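Local coordinates for protein ribonuclease (Nicotiana glutinosa, PDB 1IYB) that probably cleaves RNA as a plant ribonuclease of the T2 family and binds guanosine-5'-monophosphate in a guanine-binding site, at residues G19-T24 / Q173-Y178; G140-L145 / S202-T207. All coordinates share one frame; numbering follows the deposited sequence.

Contact 1. Residues G19-T24 / Q173-Y178; sequences GSYCDT and QLYQIY. With 5GP (guanosine-5'-monophosphate), chain C.
Asp23 and Gln173 meet tip to tip, the carboxylate and the amide only 7° from coplanar. Gln173 NE2 donates to Asp23 OD2 over 2.7 Å, almost straight at 177° at the hydrogen, with OD2 in the amide plane and offering its syn lone pair. Asn165 ND2 donates to OE1 of the same amide, which probably helps to fix its turn, with NE2 toward Asp23 OD2; NE2 also has a weak bond to Glu204 OE1. The second polar link runs from the short helix 18-21: Ser20 OG gives its hydrogen to Leu174 O at 2.6 Å, coming in from above the carbonyl plane. That bond ties the helix to the backbone of strand 172-182, and Ser20 CB packs against Tyr175 CD1 at 4.0 Å.

This strand belongs to the four-stranded antiparallel sheet of the ribonuclease T2 fold. It carries a classic beta bulge here, Tyr175 and Gln176 both standing opposite Glu163. Gln176 CG lies 3.5 Å above the centre of the Tyr175 ring, while its amide reaches His43 and Glu163.

Tyr21 and Tyr175, both part of the guanosine-5'-monophosphate pocket, meet edge to edge. They run side by side, pointing the same way, and Tyr175 OH sits at the edge of the Tyr21 ring, 3.4 Å from CD1. CG of Tyr21 is anti to the backbone N (chi1 -175°), beside the carbonyl carbon; the guanine lies over one face of the ring, with N1 of the base 3.5 Å from Tyr21 CE1. Tyr175 OH comes within 3.7 Å of the exocyclic N2. Gln16, Thr82 and Leu83 are among the residues that hydrogen-bond the nucleotide.

Contact 2. Residues G140-L145 / S202-T207; sequences GGFYSL and SIEFPT
Over one face of the Phe142 ring lies Glu204 CB, 3.8 Å from the ring centroid and shifted toward the rim, a CH-pi contact; Ser202 O comes near the plane of the same ring, at its edge. CG of Phe142 is anti to the carbonyl carbon (chi1 -73°), and CD2, CE2 and CZ lie by the backbone N and CB of Glu204. Ile203 O takes the edge of the Tyr143 ring, whose CE1 packs on Phe205 CB at 3.8 Å while its hydroxyl bonds Asp139 and His137 N. Phe205 meets Trp17 edge-to-face.

Strands 142-144 and 202-204 form a two-stranded antiparallel sheet, bonded through the Glu204 backbone to Ser172 and Leu174 at the start of strand 172-182. Tyr143 N to Ile203 O and Ile203 N to Tyr143 O, each 2.8 Å, make the hydrogen-bonded pair; Phe142 with Glu204 is a non-hydrogen-bonded pair, their side chains on the same face. Beyond, Phe205 N donates to Gly141 O at 3.0 Å, and Gly140 N to Phe205 O at 2.9 Å. One water donates to both Gly140 O, at 2.8 Å, and Glu204 OE2, at 2.7 Å. An alanine at Glu204 would keep the carbon over the Phe142 ring but would probably leave that water without its carboxylate acceptor. Ser144 is the N-cap of helix 145-156, its OG bonded to a backbone N in the first turn.

How the contacts relate
The centres of the two contacts are about 10 Å apart, and they join directly through strand 172-182. Leu174 N lies 2.8 Å from Glu204 O, a probable backbone hydrogen bond that sets 202-204 beside the strand of contact 1. Pro206 of contact 2 packs against the polar side chains of contact 1: its CG is 3.2 Å from Ser20 OG and 3.4 Å from Gln173 NE2. The two differ in their relation to the nucleotide: contact 1 contributes Tyr21 and Tyr175 to the guanine pocket, whereas contact 2 contributes no pocket residue. Contact 1 also lies deeper, its centre about 11 Å from the chain's centre against about 19 Å for that of contact 2.

Contact 1. Residues G19-T24 / Q173-Y178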
loop_
_atom_site.group_PDB
_atom_site.type_symbol
_atom_site.label_atom_id
_atom_site.label_comp_id
_atom_site.label_asym_id
_atom_site.label_seq_id
_atom_site.Cartn_x
_atom_site.Cartn_y
_atom_site.Cartn_z
ATOM N N GLY A 19 18.294 3.128 -17.623
ATOM C CA GLY A 19 17.898 3.507 -18.969
ATOM C C GLY A 19 16.399 3.415 -19.209
ATOM O O GLY A 19 15.859 4.111 -20.071
ATOM N N SER A 20 15.720 2.560 -18.448
ATOM C CA SER A 20 14.279 2.382 -18.593
ATOM C C SER A 20 13.476 3.247 -17.630
ATOM O O SER A 20 12.279 3.465 -17.818
ATOM C CB SER A 20 13.910 0.911 -18.396
ATOM O OG SER A 20 14.389 0.136 -19.483
ATOM N N TYR A 21 14.125 3.726 -16.578
ATOM C CA TYR A 21 13.436 4.588 -15.630
ATOM C C TYR A 21 13.459 6.011 -16.179
ATOM O O TYR A 21 12.563 6.810 -15.906
ATOM C CB TYR A 21 14.143 4.575 -14.271
ATOM C CG TYR A 21 13.406 5.348 -13.194
ATOM C CD1 TYR A 21 12.441 4.729 -12.405
ATOM C CD2 TYR A 21 13.664 6.702 -12.977
ATOM C CE1 TYR A 21 11.750 5.435 -11.422
ATOM C CE2 TYR A 21 12.977 7.420 -11.995
ATOM C CZ TYR A 21 12.025 6.777 -11.224
ATOM O OH TYR A 21 11.361 7.465 -10.236
ATOM N N CYS A 22 14.479 6.307 -16.976
ATOM C CA CYS A 22 14.677 7.645 -17.522
ATOM C C CYS A 22 14.232 7.969 -18.944
ATOM O O CYS A 22 14.434 9.094 -19.401
ATOM C CB CYS A 22 16.152 8.013 -17.395
ATOM S SG CYS A 22 16.694 8.427 -15.709
ATOM N N ASP A 23 13.630 7.017 -19.650
ATOM C CA ASP A 23 13.210 7.291 -21.022
ATOM C C ASP A 23 11.700 7.231 -21.236
ATOM O O ASP A 23 11.237 6.965 -22.347
ATOM C CB ASP A 23 13.913 6.327 -21.981
ATOM C CG ASP A 23 13.460 4.896 -21.797
ATOM O OD1 ASP A 23 12.789 4.617 -20.784
ATOM O OD2 ASP A 23 13.781 4.050 -22.659
ATOM N N THR A 24 10.934 7.482 -20.180
ATOM C CA THR A 24 9.481 7.461 -20.286
ATOM C C THR A 24 8.973 8.889 -20.456
ATOM O O THR A 24 9.764 9.824 -20.593
ATOM C CB THR A 24 8.825 6.858 -19.030
ATOM O OG1 THR A 24 8.948 7.777 -17.937
ATOM C CG2 THR A 24 9.494 5.541 -18.659
ATOM N N GLN A 173 10.032 -2.351 -22.653
ATOM C CA GLN A 173 11.447 -2.442 -22.330
ATOM C C GLN A 173 11.757 -3.096 -20.988
ATOM O O GLN A 173 10.937 -3.077 -20.065
ATOM C CB GLN A 173 12.050 -1.037 -22.348
ATOM C CG GLN A 173 11.347 -0.089 -21.395
ATOM C CD GLN A 173 11.876 1.332 -21.455
ATOM O OE1 GLN A 173 11.518 2.166 -20.625
ATOM N NE2 GLN A 173 12.718 1.617 -22.440
ATOM N N LEU A 174 12.952 -3.671 -20.899
ATOM C CA LEU A 174 13.425 -4.321 -19.677
ATOM C C LEU A 174 13.564 -3.239 -18.612
ATOM O O LEU A 174 14.401 -2.347 -18.738
ATOM C CB LEU A 174 14.785 -4.974 -19.931
ATOM C CG LEU A 174 15.480 -5.667 -18.756
ATOM C CD1 LEU A 174 14.599 -6.782 -18.229
ATOM C CD2 LEU A 174 16.827 -6.211 -19.206
ATOM N N TYR A 175 12.761 -3.332 -17.557
ATOM C CA TYR A 175 12.776 -2.327 -16.500
ATOM C C TYR A 175 13.355 -2.806 -15.164
ATOM O O TYR A 175 14.317 -2.225 -14.662
ATOM C CB TYR A 175 11.351 -1.792 -16.335
ATOM C CG TYR A 175 11.141 -0.816 -15.206
ATOM C CD1 TYR A 175 12.068 0.189 -14.937
ATOM C CD2 TYR A 175 9.991 -0.880 -14.422
ATOM C CE1 TYR A 175 11.852 1.106 -13.912
ATOM C CE2 TYR A 175 9.766 0.030 -13.401
ATOM C CZ TYR A 175 10.700 1.019 -13.152
ATOM O OH TYR A 175 10.480 1.920 -12.136
ATOM N N GLN A 176 12.779 -3.848 -14.575
ATOM C CA GLN A 176 13.297 -4.351 -13.305
ATOM C C GLN A 176 13.452 -5.863 -13.324
ATOM O O GLN A 176 12.749 -6.564 -14.056
ATOM C CB GLN A 176 12.382 -3.950 -12.141
ATOM C CG GLN A 176 12.088 -2.459 -12.065
ATOM C CD GLN A 176 11.570 -2.036 -10.708
ATOM O OE1 GLN A 176 12.338 -1.618 -9.847
ATOM N NE2 GLN A 176 10.264 -2.154 -10.506
ATOM N N ILE A 177 14.383 -6.360 -12.517
ATOM C CA ILE A 177 14.643 -7.787 -12.422
ATOM C C ILE A 177 14.553 -8.206 -10.960
ATOM O O ILE A 177 15.173 -7.594 -10.089
ATOM C CB ILE A 177 16.027 -8.128 -13.009
ATOM C CG1 ILE A 177 16.004 -7.857 -14.517
ATOM C CG2 ILE A 177 16.391 -9.590 -12.726
ATOM C CD1 ILE A 177 17.296 -8.177 -15.233
ATOM N N TYR A 178 13.754 -9.242 -10.713
ATOM C CA TYR A 178 13.505 -9.775 -9.373
ATOM C C TYR A 178 14.200 -11.114 -9.135
ATOM O O TYR A 178 14.115 -12.024 -9.961
ATOM C CB TYR A 178 11.998 -9.990 -9.170
ATOM C CG TYR A 178 11.119 -8.756 -9.207
ATOM C CD1 TYR A 178 11.143 -7.875 -10.291
ATOM C CD2 TYR A 178 10.213 -8.504 -8.178
ATOM C CE1 TYR A 178 10.281 -6.776 -10.345
ATOM C CE2 TYR A 178 9.348 -7.412 -8.222
ATOM C CZ TYR A 178 9.387 -6.553 -9.306
ATOM O OH TYR A 178 8.524 -5.480 -9.347
HETATM P P 5GP C . 8.392 0.584 -3.728
HETATM O O1P 5GP C . 7.208 0.010 -3.083
HETATM O O2P 5GP C . 9.676 0.198 -3.020
HETATM O O3P 5GP C . 8.442 0.179 -5.242
HETATM O "O5'" 5GP C . 8.366 2.221 -3.769
HETATM C "C5'" 5GP C . 9.373 2.991 -4.525
HETATM C "C4'" 5GP C . 9.196 4.527 -4.448
HETATM O "O4'" 5GP C . 10.561 5.095 -4.216
HETATM C "C3'" 5GP C . 8.712 5.295 -5.675
HETATM O "O3'" 5GP C . 7.299 5.348 -5.800
HETATM C "C2'" 5GP C . 9.303 6.700 -5.511
HETATM O "O2'" 5GP C . 8.451 7.562 -4.726
HETATM C "C1'" 5GP C . 10.637 6.423 -4.837
HETATM N N9 5GP C . 11.905 6.587 -5.616
HETATM C C8 5GP C . 12.940 7.477 -5.433
HETATM N N7 5GP C . 13.979 7.307 -6.223
HETATM C C5 5GP C . 13.581 6.199 -6.998
HETATM C C6 5GP C . 14.301 5.534 -8.045
HETATM O O6 5GP C . 15.415 5.796 -8.485
HETATM N N1 5GP C . 13.549 4.445 -8.587
HETATM C C2 5GP C . 12.279 4.079 -8.146
HETATM N N2 5GP C . 11.754 3.022 -8.799
HETATM N N3 5GP C . 11.601 4.701 -7.162
HETATM C C4 5GP C . 12.315 5.753 -6.634
#

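Contact 2. Residues G140-L145 / S202-T207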
loop_
_atom_site.group_PDB
_atom_site.type_symbol
_atom_site.label_atom_id
_atom_site.label_comp_id
_atom_site.label_asym_id
_atom_site.label_seq_id
_atom_site.Cartn_x
_atom_site.Cartn_y
_atom_site.Cartn_z
ATOM N N GLY A 140 19.889 -0.449 -26.952
ATOM C CA GLY A 140 18.649 -0.100 -27.617
ATOM C C GLY A 140 18.089 -1.229 -28.463
ATOM O O GLY A 140 17.034 -1.086 -29.078
ATOM N N GLY A 141 18.795 -2.356 -28.496
ATOM C CA GLY A 141 18.336 -3.490 -29.276
ATOM C C GLY A 141 17.211 -4.242 -28.589
ATOM O O GLY A 141 16.886 -3.967 -27.428
ATOM N N PHE A 142 16.603 -5.183 -29.303
ATOM C CA PHE A 142 15.522 -5.981 -28.741
ATOM C C PHE A 142 15.971 -7.411 -28.493
ATOM O O PHE A 142 16.711 -7.993 -29.288
ATOM C CB PHE A 142 14.298 -5.959 -29.661
ATOM C CG PHE A 142 13.561 -4.652 -29.646
ATOM C CD1 PHE A 142 14.136 -3.506 -30.189
ATOM C CD2 PHE A 142 12.304 -4.558 -29.058
ATOM C CE1 PHE A 142 13.468 -2.285 -30.145
ATOM C CE2 PHE A 142 11.629 -3.342 -29.009
ATOM C CZ PHE A 142 12.212 -2.202 -29.554
ATOM N N TYR A 143 15.527 -7.968 -27.372
ATOM C CA TYR A 143 15.888 -9.321 -26.988
ATOM C C TYR A 143 14.655 -10.074 -26.525
ATOM O O TYR A 143 13.695 -9.471 -26.047
ATOM C CB TYR A 143 16.924 -9.283 -25.858
ATOM C CG TYR A 143 18.144 -8.454 -26.186
ATOM C CD1 TYR A 143 18.142 -7.068 -26.012
ATOM C CD2 TYR A 143 19.285 -9.048 -26.718
ATOM C CE1 TYR A 143 19.250 -6.294 -26.366
ATOM C CE2 TYR A 143 20.394 -8.286 -27.074
ATOM C CZ TYR A 143 20.372 -6.914 -26.897
ATOM O OH TYR A 143 21.469 -6.164 -27.255
ATOM N N SER A 144 14.676 -11.395 -26.662
ATOM C CA SER A 144 13.535 -12.185 -26.239
ATOM C C SER A 144 13.527 -12.251 -24.722
ATOM O O SER A 144 14.579 -12.269 -24.082
ATOM C CB SER A 144 13.596 -13.604 -26.816
ATOM O OG SER A 144 14.649 -14.356 -26.244
ATOM N N LEU A 145 12.329 -12.277 -24.153
ATOM C CA LEU A 145 12.174 -12.349 -22.711
ATOM C C LEU A 145 12.869 -13.601 -22.177
ATOM O O LEU A 145 13.571 -13.560 -21.163
ATOM C CB LEU A 145 10.686 -12.377 -22.362
ATOM C CG LEU A 145 10.298 -12.530 -20.896
ATOM C CD1 LEU A 145 10.858 -11.373 -20.084
ATOM C CD2 LEU A 145 8.779 -12.579 -20.794
ATOM N N SER A 202 9.341 -10.011 -27.007
ATOM C CA SER A 202 10.635 -9.389 -27.266
ATOM C C SER A 202 10.589 -7.984 -26.675
ATOM O O SER A 202 9.608 -7.257 -26.861
ATOM C CB SER A 202 10.915 -9.315 -28.771
ATOM O OG SER A 202 10.002 -8.450 -29.420
ATOM N N ILE A 203 11.645 -7.606 -25.963
ATOM C CA ILE A 203 11.703 -6.295 -25.325
ATOM C C ILE A 203 13.012 -5.551 -25.550
ATOM O O ILE A 203 14.062 -6.159 -25.763
ATOM C CB ILE A 203 11.471 -6.413 -23.803
ATOM C CG1 ILE A 203 12.538 -7.319 -23.182
ATOM C CG2 ILE A 203 10.075 -6.957 -23.533
ATOM C CD1 ILE A 203 12.403 -7.500 -21.672
ATOM N N GLU A 204 12.940 -4.226 -25.487
ATOM C CA GLU A 204 14.110 -3.381 -25.680
ATOM C C GLU A 204 14.942 -3.251 -24.408
ATOM O O GLU A 204 14.408 -3.271 -23.301
ATOM C CB GLU A 204 13.683 -1.979 -26.133
ATOM C CG GLU A 204 14.817 -0.960 -26.088
ATOM C CD GLU A 204 14.347 0.472 -26.263
ATOM O OE1 GLU A 204 13.381 0.880 -25.581
ATOM O OE2 GLU A 204 14.957 1.198 -27.077
ATOM N N PHE A 205 16.253 -3.125 -24.582
ATOM C CA PHE A 205 17.188 -2.941 -23.475
ATOM C C PHE A 205 17.845 -1.614 -23.860
ATOM O O PHE A 205 18.913 -1.589 -24.474
ATOM C CB PHE A 205 18.213 -4.087 -23.452
ATOM C CG PHE A 205 19.054 -4.151 -22.193
ATOM C CD1 PHE A 205 18.778 -3.339 -21.094
ATOM C CD2 PHE A 205 20.116 -5.046 -22.108
ATOM C CE1 PHE A 205 19.552 -3.421 -19.930
ATOM C CE2 PHE A 205 20.897 -5.138 -20.952
ATOM C CZ PHE A 205 20.612 -4.322 -19.861
ATOM N N PRO A 206 17.200 -0.490 -23.503
ATOM C CA PRO A 206 17.686 0.859 -23.812
ATOM C C PRO A 206 19.032 1.261 -23.236
ATOM O O PRO A 206 19.408 0.852 -22.142
ATOM C CB PRO A 206 16.557 1.753 -23.307
ATOM C CG PRO A 206 16.068 1.012 -22.117
ATOM C CD PRO A 206 16.018 -0.422 -22.623
ATOM N N THR A 207 19.758 2.071 -23.994
ATOM C CA THR A 207 21.054 2.558 -23.554
ATOM C C THR A 207 20.789 3.572 -22.448
ATOM O O THR A 207 19.685 4.100 -22.339
ATOM C CB THR A 207 21.789 3.296 -24.686
ATOM O OG1 THR A 207 21.063 4.487 -25.018
ATOM C CG2 THR A 207 21.887 2.422 -25.923
HETATM O O HOH W 1 16.561 1.672 -29.199
#